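Local coordinates for GMP reductase (Trypanosoma brucei brucei, PDB 6JIG), which probably catalyses the irreversible NADPH-dependent deamination of GMP to IMP, helping to balance adenine and guanine nucleotides, at residues M376-D381 with K396-M401; A51-T56 with T370-N375. The protein carries 1 engineered substitution. One frame throughout, in Å; residues are numbered along the deposited sequence.

Interaction 1 (M376-D381 with K396-M401); sequences MLAGTD and KIIRGM. With 5GP (guanosine-5'-monophosphate), chain B.
Ala378 meets Ile398 through methyl groups: CB of Ala378 lies 3.8 Å from CD1 of Ile398. Ile398 has CG1 anti to its backbone N, and CG1 too is within contact of Ala378 CB. One residue on, Gly379 presents bare backbone, its CA 3.7 Å from Lys396 CB. Its phi of 74° suits the third position of the type II turn from Leu377 to Thr380. That turn is fastened by the hydroxyl of Thr380, whose OG1 gives a hydrogen bond of 2.7 Å to Leu377 O in the carbonyl plane. The Lys396 chain runs extended beyond CG past Gly379, its CD 3.8 Å from Gly379 CA, and its NZ donates to Thr380 O at 3.1 Å, tilted 25° from the carbonyl plane. The same NZ also bonds to Ala383 O, which means that two backbone carbonyls hold the lysine tip. At the far end of 396-401, Met401 N donates to N7 of the bound guanosine-5'-monophosphate (3.1 Å, 165° at the hydrogen). The pairing joins the loop after the last barrel strand to strand 393-399, which leads into the purine side of the nucleotide site in this IMPDH/GMPR-family TIM barrel.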
loop_
_atom_site.group_PDB
_atom_site.type_symbol
_atom_site.label_atom_id
_atom_site.label_comp_id
_atom_site.label_asym_id
_atom_site.label_seq_id
_atom_site.Cartn_x
_atom_site.Cartn_y
_atom_site.Cartn_z
ATOM N N MET A 376 -26.556 2.604 7.588
ATOM C CA MET A 376 -26.326 2.181 8.968
ATOM C C MET A 376 -27.086 0.905 9.337
ATOM O O MET A 376 -26.675 0.210 10.270
ATOM C CB MET A 376 -26.669 3.323 9.924
ATOM C CG MET A 376 -25.687 4.496 9.797
ATOM S SD MET A 376 -26.230 5.978 10.686
ATOM C CE MET A 376 -25.761 5.416 12.295
ATOM N N LEU A 377 -28.163 0.561 8.623
ATOM C CA LEU A 377 -28.904 -0.671 8.891
ATOM C C LEU A 377 -28.647 -1.769 7.866
ATOM O O LEU A 377 -29.037 -2.924 8.102
ATOM C CB LEU A 377 -30.420 -0.394 8.945
ATOM C CG LEU A 377 -30.866 0.755 9.860
ATOM C CD1 LEU A 377 -32.370 1.001 9.734
ATOM C CD2 LEU A 377 -30.487 0.500 11.303
ATOM N N ALA A 378 -28.033 -1.446 6.731
ATOM C CA ALA A 378 -27.711 -2.477 5.757
ATOM C C ALA A 378 -26.700 -3.444 6.360
ATOM O O ALA A 378 -25.932 -3.092 7.259
ATOM C CB ALA A 378 -27.165 -1.848 4.474
ATOM N N GLY A 379 -26.726 -4.685 5.883
ATOM C CA GLY A 379 -25.835 -5.696 6.403
ATOM C C GLY A 379 -26.192 -6.228 7.769
ATOM O O GLY A 379 -25.445 -7.057 8.309
ATOM N N THR A 380 -27.288 -5.771 8.365
ATOM C CA THR A 380 -27.734 -6.422 9.579
ATOM C C THR A 380 -28.426 -7.734 9.218
ATOM O O THR A 380 -28.761 -7.988 8.055
ATOM C CB THR A 380 -28.667 -5.510 10.373
ATOM O OG1 THR A 380 -29.766 -5.118 9.547
ATOM C CG2 THR A 380 -27.913 -4.247 10.829
ATOM N N ASP A 381 -28.612 -8.580 10.235
ATOM C CA ASP A 381 -29.312 -9.846 10.047
ATOM C C ASP A 381 -30.636 -9.642 9.323
ATOM O O ASP A 381 -30.967 -10.378 8.385
ATOM C CB ASP A 381 -29.569 -10.514 11.399
ATOM C CG ASP A 381 -28.314 -11.075 12.039
ATOM O OD1 ASP A 381 -27.206 -10.913 11.485
ATOM O OD2 ASP A 381 -28.438 -11.679 13.121
ATOM N N LYS A 396 -22.589 -7.822 3.072
ATOM C CA LYS A 396 -23.875 -7.817 2.386
ATOM C C LYS A 396 -23.895 -6.666 1.389
ATOM O O LYS A 396 -23.195 -5.663 1.555
ATOM C CB LYS A 396 -25.058 -7.684 3.365
ATOM C CG LYS A 396 -25.528 -8.996 3.986
ATOM C CD LYS A 396 -26.920 -8.852 4.614
ATOM C CE LYS A 396 -27.300 -10.091 5.400
ATOM N NZ LYS A 396 -28.735 -10.072 5.791
ATOM N N ILE A 397 -24.711 -6.815 0.349
ATOM C CA ILE A 397 -24.822 -5.799 -0.691
ATOM C C ILE A 397 -25.664 -4.634 -0.186
ATOM O O ILE A 397 -26.680 -4.825 0.496
ATOM C CB ILE A 397 -25.426 -6.402 -1.975
ATOM C CG1 ILE A 397 -24.491 -7.458 -2.567
ATOM C CG2 ILE A 397 -25.720 -5.311 -3.004
ATOM C CD1 ILE A 397 -23.098 -6.941 -2.855
ATOM N N ILE A 398 -25.227 -3.415 -0.505
ATOM C CA ILE A 398 -26.066 -2.224 -0.435
ATOM C C ILE A 398 -26.004 -1.550 -1.802
ATOM O O ILE A 398 -24.934 -1.482 -2.421
ATOM C CB ILE A 398 -25.627 -1.262 0.695
ATOM C CG1 ILE A 398 -26.677 -0.167 0.910
ATOM C CG2 ILE A 398 -24.228 -0.668 0.424
ATOM C CD1 ILE A 398 -26.283 0.845 1.967
ATOM N N ARG A 399 -27.153 -1.097 -2.298
ATOM C CA ARG A 399 -27.185 -0.563 -3.651
ATOM C C ARG A 399 -28.234 0.533 -3.770
ATOM O O ARG A 399 -29.289 0.490 -3.126
ATOM C CB ARG A 399 -27.447 -1.672 -4.681
ATOM C CG ARG A 399 -28.845 -2.256 -4.640
ATOM C CD ARG A 399 -28.900 -3.534 -5.441
ATOM N NE ARG A 399 -30.239 -4.112 -5.454
ATOM C CZ ARG A 399 -30.511 -5.324 -5.925
ATOM N NH1 ARG A 399 -29.530 -6.071 -6.416
ATOM N NH2 ARG A 399 -31.757 -5.787 -5.904
ATOM N N GLY A 400 -27.926 1.517 -4.612
ATOM C CA GLY A 400 -28.853 2.607 -4.837
ATOM C C GLY A 400 -30.067 2.161 -5.627
ATOM O O GLY A 400 -29.990 1.293 -6.496
ATOM N N MET A 401 -31.212 2.771 -5.303
ATOM C CA MET A 401 -32.464 2.484 -5.994
ATOM C C MET A 401 -32.550 3.154 -7.363
ATOM O O MET A 401 -33.464 2.838 -8.133
ATOM C CB MET A 401 -33.649 2.906 -5.118
ATOM C CG MET A 401 -33.725 2.135 -3.790
ATOM S SD MET A 401 -34.163 0.381 -4.014
ATOM C CE MET A 401 -35.960 0.484 -3.952
HETATM P P 5GP B . -28.001 6.384 3.645
HETATM O O1P 5GP B . -26.899 7.426 3.545
HETATM O O2P 5GP B . -27.616 5.038 3.066
HETATM O O3P 5GP B . -28.663 6.310 4.998
HETATM O "O5'" 5GP B . -29.129 7.020 2.711
HETATM C "C5'" 5GP B . -30.261 6.291 2.264
HETATM C "C4'" 5GP B . -31.154 7.161 1.404
HETATM O "O4'" 5GP B . -30.524 7.381 0.120
HETATM C "C3'" 5GP B . -32.510 6.577 1.029
HETATM O "O3'" 5GP B . -33.467 6.657 2.079
HETATM C "C2'" 5GP B . -32.886 7.369 -0.236
HETATM O "O2'" 5GP B . -33.470 8.627 0.073
HETATM C "C1'" 5GP B . -31.514 7.660 -0.852
HETATM N N9 5GP B . -31.239 6.832 -2.031
HETATM C C8 5GP B . -31.284 5.494 -2.120
HETATM N N7 5GP B . -30.930 5.147 -3.385
HETATM C C5 5GP B . -30.646 6.289 -4.058
HETATM C C6 5GP B . -30.228 6.569 -5.352
HETATM O O6 5GP B . -30.028 5.629 -6.149
HETATM N N1 5GP B . -30.042 7.846 -5.724
HETATM C C2 5GP B . -30.250 8.860 -4.872
HETATM N N2 5GP B . -30.050 10.136 -5.274
HETATM N N3 5GP B . -30.645 8.623 -3.598
HETATM C C4 5GP B . -30.844 7.347 -3.193
#

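Interaction 2 (A51-T56 with T370-N375). With 5GP (guanosine-5'-monophosphate), chain B.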
loop_
_atom_site.group_PDB
_atom_site.type_symbol
_atom_site.label_atom_id
_atom_site.label_comp_id
_atom_site.label_asym_id
_atom_site.label_seq_id
_atom_site.Cartn_x
_atom_site.Cartn_y
_atom_site.Cartn_z
ATOM N N ALA A 51 -36.424 2.841 9.039
ATOM C CA ALA A 51 -35.617 2.073 8.094
ATOM C C ALA A 51 -35.951 2.465 6.660
ATOM O O ALA A 51 -37.121 2.574 6.288
ATOM C CB ALA A 51 -35.839 0.570 8.286
ATOM N N SER A 52 -34.912 2.651 5.849
ATOM C CA SER A 52 -35.074 3.140 4.490
ATOM C C SER A 52 -35.797 2.136 3.600
ATOM O O SER A 52 -35.524 0.932 3.655
ATOM C CB SER A 52 -33.711 3.449 3.873
ATOM O OG SER A 52 -33.859 3.938 2.552
ATOM N N ASN A 53 -36.676 2.651 2.738
ATOM C CA ASN A 53 -37.312 1.873 1.666
ATOM C C ASN A 53 -36.301 1.639 0.538
ATOM O O ASN A 53 -36.393 2.190 -0.558
ATOM C CB ASN A 53 -38.558 2.578 1.150
ATOM C CG ASN A 53 -38.323 4.057 0.841
ATOM O OD1 ASN A 53 -37.779 4.800 1.666
ATOM N ND2 ASN A 53 -38.733 4.486 -0.351
ATOM N N MET A 54 -35.318 0.800 0.841
ATOM C CA MET A 54 -34.334 0.308 -0.109
ATOM C C MET A 54 -34.419 -1.207 -0.151
ATOM O O MET A 54 -34.678 -1.844 0.875
ATOM C CB MET A 54 -32.921 0.742 0.293
ATOM C CG MET A 54 -32.723 2.236 0.184
ATOM S SD MET A 54 -31.148 2.724 0.911
ATOM C CE MET A 54 -30.039 1.763 -0.130
ATOM N N ASP A 55 -34.193 -1.788 -1.332
ATOM C CA ASP A 55 -34.342 -3.232 -1.420
ATOM C C ASP A 55 -33.172 -3.985 -0.813
ATOM O O ASP A 55 -33.202 -5.218 -0.810
ATOM C CB ASP A 55 -34.605 -3.672 -2.868
ATOM C CG ASP A 55 -33.425 -3.439 -3.821
ATOM O OD1 ASP A 55 -32.381 -2.889 -3.414
ATOM O OD2 ASP A 55 -33.570 -3.837 -5.004
ATOM N N THR A 56 -32.174 -3.290 -0.260
ATOM C CA THR A 56 -31.142 -3.922 0.550
ATOM C C THR A 56 -31.270 -3.571 2.031
ATOM O O THR A 56 -30.388 -3.921 2.821
ATOM C CB THR A 56 -29.747 -3.536 0.043
ATOM O OG1 THR A 56 -29.624 -2.111 0.022
ATOM C CG2 THR A 56 -29.522 -4.067 -1.365
ATOM N N THR A 370 -37.900 12.724 12.587
ATOM C CA THR A 370 -37.331 11.389 12.489
ATOM C C THR A 370 -36.137 11.435 11.543
ATOM O O THR A 370 -35.938 12.402 10.801
ATOM C CB THR A 370 -38.329 10.354 11.941
ATOM O OG1 THR A 370 -38.811 10.796 10.665
ATOM C CG2 THR A 370 -39.512 10.128 12.907
ATOM N N VAL A 371 -35.364 10.353 11.555
ATOM C CA VAL A 371 -34.306 10.132 10.568
ATOM C C VAL A 371 -34.598 8.831 9.835
ATOM O O VAL A 371 -35.179 7.896 10.399
ATOM C CB VAL A 371 -32.903 10.074 11.216
ATOM C CG1 VAL A 371 -32.542 11.420 11.870
ATOM C CG2 VAL A 371 -32.830 8.953 12.242
ATOM N N MET A 372 -34.201 8.775 8.566
ATOM C CA MET A 372 -34.293 7.557 7.775
ATOM C C MET A 372 -32.884 7.062 7.493
ATOM O O MET A 372 -32.038 7.837 7.036
ATOM C CB MET A 372 -35.047 7.787 6.467
ATOM C CG MET A 372 -35.058 6.549 5.586
ATOM S SD MET A 372 -36.098 6.697 4.132
ATOM C CE MET A 372 -37.671 6.103 4.789
ATOM N N LEU A 373 -32.641 5.781 7.752
ATOM C CA LEU A 373 -31.309 5.196 7.662
ATOM C C LEU A 373 -31.289 4.073 6.641
ATOM O O LEU A 373 -32.129 3.166 6.695
ATOM C CB LEU A 373 -30.858 4.639 9.006
ATOM C CG LEU A 373 -30.960 5.559 10.216
ATOM C CD1 LEU A 373 -30.469 4.805 11.437
ATOM C CD2 LEU A 373 -30.106 6.795 9.959
ATOM N N GLY A 374 -30.332 4.138 5.719
ATOM C CA GLY A 374 -30.076 3.024 4.825
ATOM C C GLY A 374 -28.804 2.310 5.247
ATOM O O GLY A 374 -28.844 1.240 5.866
ATOM N N ASN A 375 -27.660 2.939 4.949
ATOM C CA ASN A 375 -26.357 2.311 5.161
ATOM C C ASN A 375 -26.162 1.810 6.590
ATOM O O ASN A 375 -25.634 0.712 6.802
ATOM C CB ASN A 375 -25.250 3.309 4.788
ATOM C CG ASN A 375 -23.868 2.681 4.801
ATOM O OD1 ASN A 375 -23.700 1.503 4.471
ATOM N ND2 ASN A 375 -22.866 3.473 5.165
HETATM P P 5GP B . -28.001 6.384 3.645
HETATM O O1P 5GP B . -26.899 7.426 3.545
HETATM O O2P 5GP B . -27.616 5.038 3.066
HETATM O O3P 5GP B . -28.663 6.310 4.998
HETATM O "O5'" 5GP B . -29.129 7.020 2.711
HETATM C "C5'" 5GP B . -30.261 6.291 2.264
HETATM C "C4'" 5GP B . -31.154 7.161 1.404
HETATM O "O4'" 5GP B . -30.524 7.381 0.120
HETATM C "C3'" 5GP B . -32.510 6.577 1.029
HETATM O "O3'" 5GP B . -33.467 6.657 2.079
HETATM C "C2'" 5GP B . -32.886 7.369 -0.236
HETATM O "O2'" 5GP B . -33.470 8.627 0.073
HETATM C "C1'" 5GP B . -31.514 7.660 -0.852
HETATM N N9 5GP B . -31.239 6.832 -2.031
HETATM C C8 5GP B . -31.284 5.494 -2.120
HETATM N N7 5GP B . -30.930 5.147 -3.385
HETATM C C5 5GP B . -30.646 6.289 -4.058
HETATM C C6 5GP B . -30.228 6.569 -5.352
HETATM O O6 5GP B . -30.028 5.629 -6.149
HETATM N N1 5GP B . -30.042 7.846 -5.724
HETATM C C2 5GP B . -30.250 8.860 -4.872
HETATM N N2 5GP B . -30.050 10.136 -5.274
HETATM N N3 5GP B . -30.645 8.623 -3.598
HETATM C C4 5GP B . -30.844 7.347 -3.193
#
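Ser52 and Leu373 supply the backbone hydrogen bond between the segments: Ser52 N donates to Leu373 O at 3.0 Å. Just before it, Ala51 and Leu373 form a parallel bridge, and their CB atoms project to the same face of the sheet.

This pairing joins strand 49-51 to strand 370-373, the first and eighth strands, and so closes the TIM barrel; both segments then run into loops at the C-terminal ends of the strands, the usual place for the active site in this fold.

Van der Waals contacts are carried mainly by Met372. With CG anti to its backbone N (chi1 176°), it sets CG against Ser52 CA at 3.6 Å, while the bend at chi3 (-89°) brings CE to 3.4 Å from Asn53 OD1. The Met372 and Asn53 side chains cross at about a right angle, and the amide of Asn53 has a further partner, its ND2 bonding to Asp259. Met54 SD approaches Gly374 CA at 4.1 Å.

Polar contacts to guanosine-5'-monophosphate use both segments. Ser52 OG donates to the ribose O3' at 2.8 Å, and Met372 SD lies 3.3 Å from that oxygen. The phosphate is gripped by consecutive backbone amides: Gly374 N donates to O3P at 2.8 Å, nearly straight at 163°, and Asn375 N donates to O2P at 2.8 Å.

How the interactions relate
The centres of interactions 1 and 2 are 9 Å apart, and both touch the same GMP. Segment 51-56 comes first in the chain, followed more than 300 residues later by 370-375; segment 376-381 continues directly from it, and 396-401 follows on the three-stranded antiparallel sheet. Interaction 2 thus closes the barrel, and interaction 1 packs the loop that follows the eighth strand against the antiparallel sheet. A salt bridge ties them directly, Arg399 NH2 to Asp55 OD2 at 2.8 Å, and Met54 CE packs 3.3 Å from Arg399 O. They serve different parts of one ligand: residues of interaction 2 reach its ribose and phosphate, and the end of segment 396-401 its base.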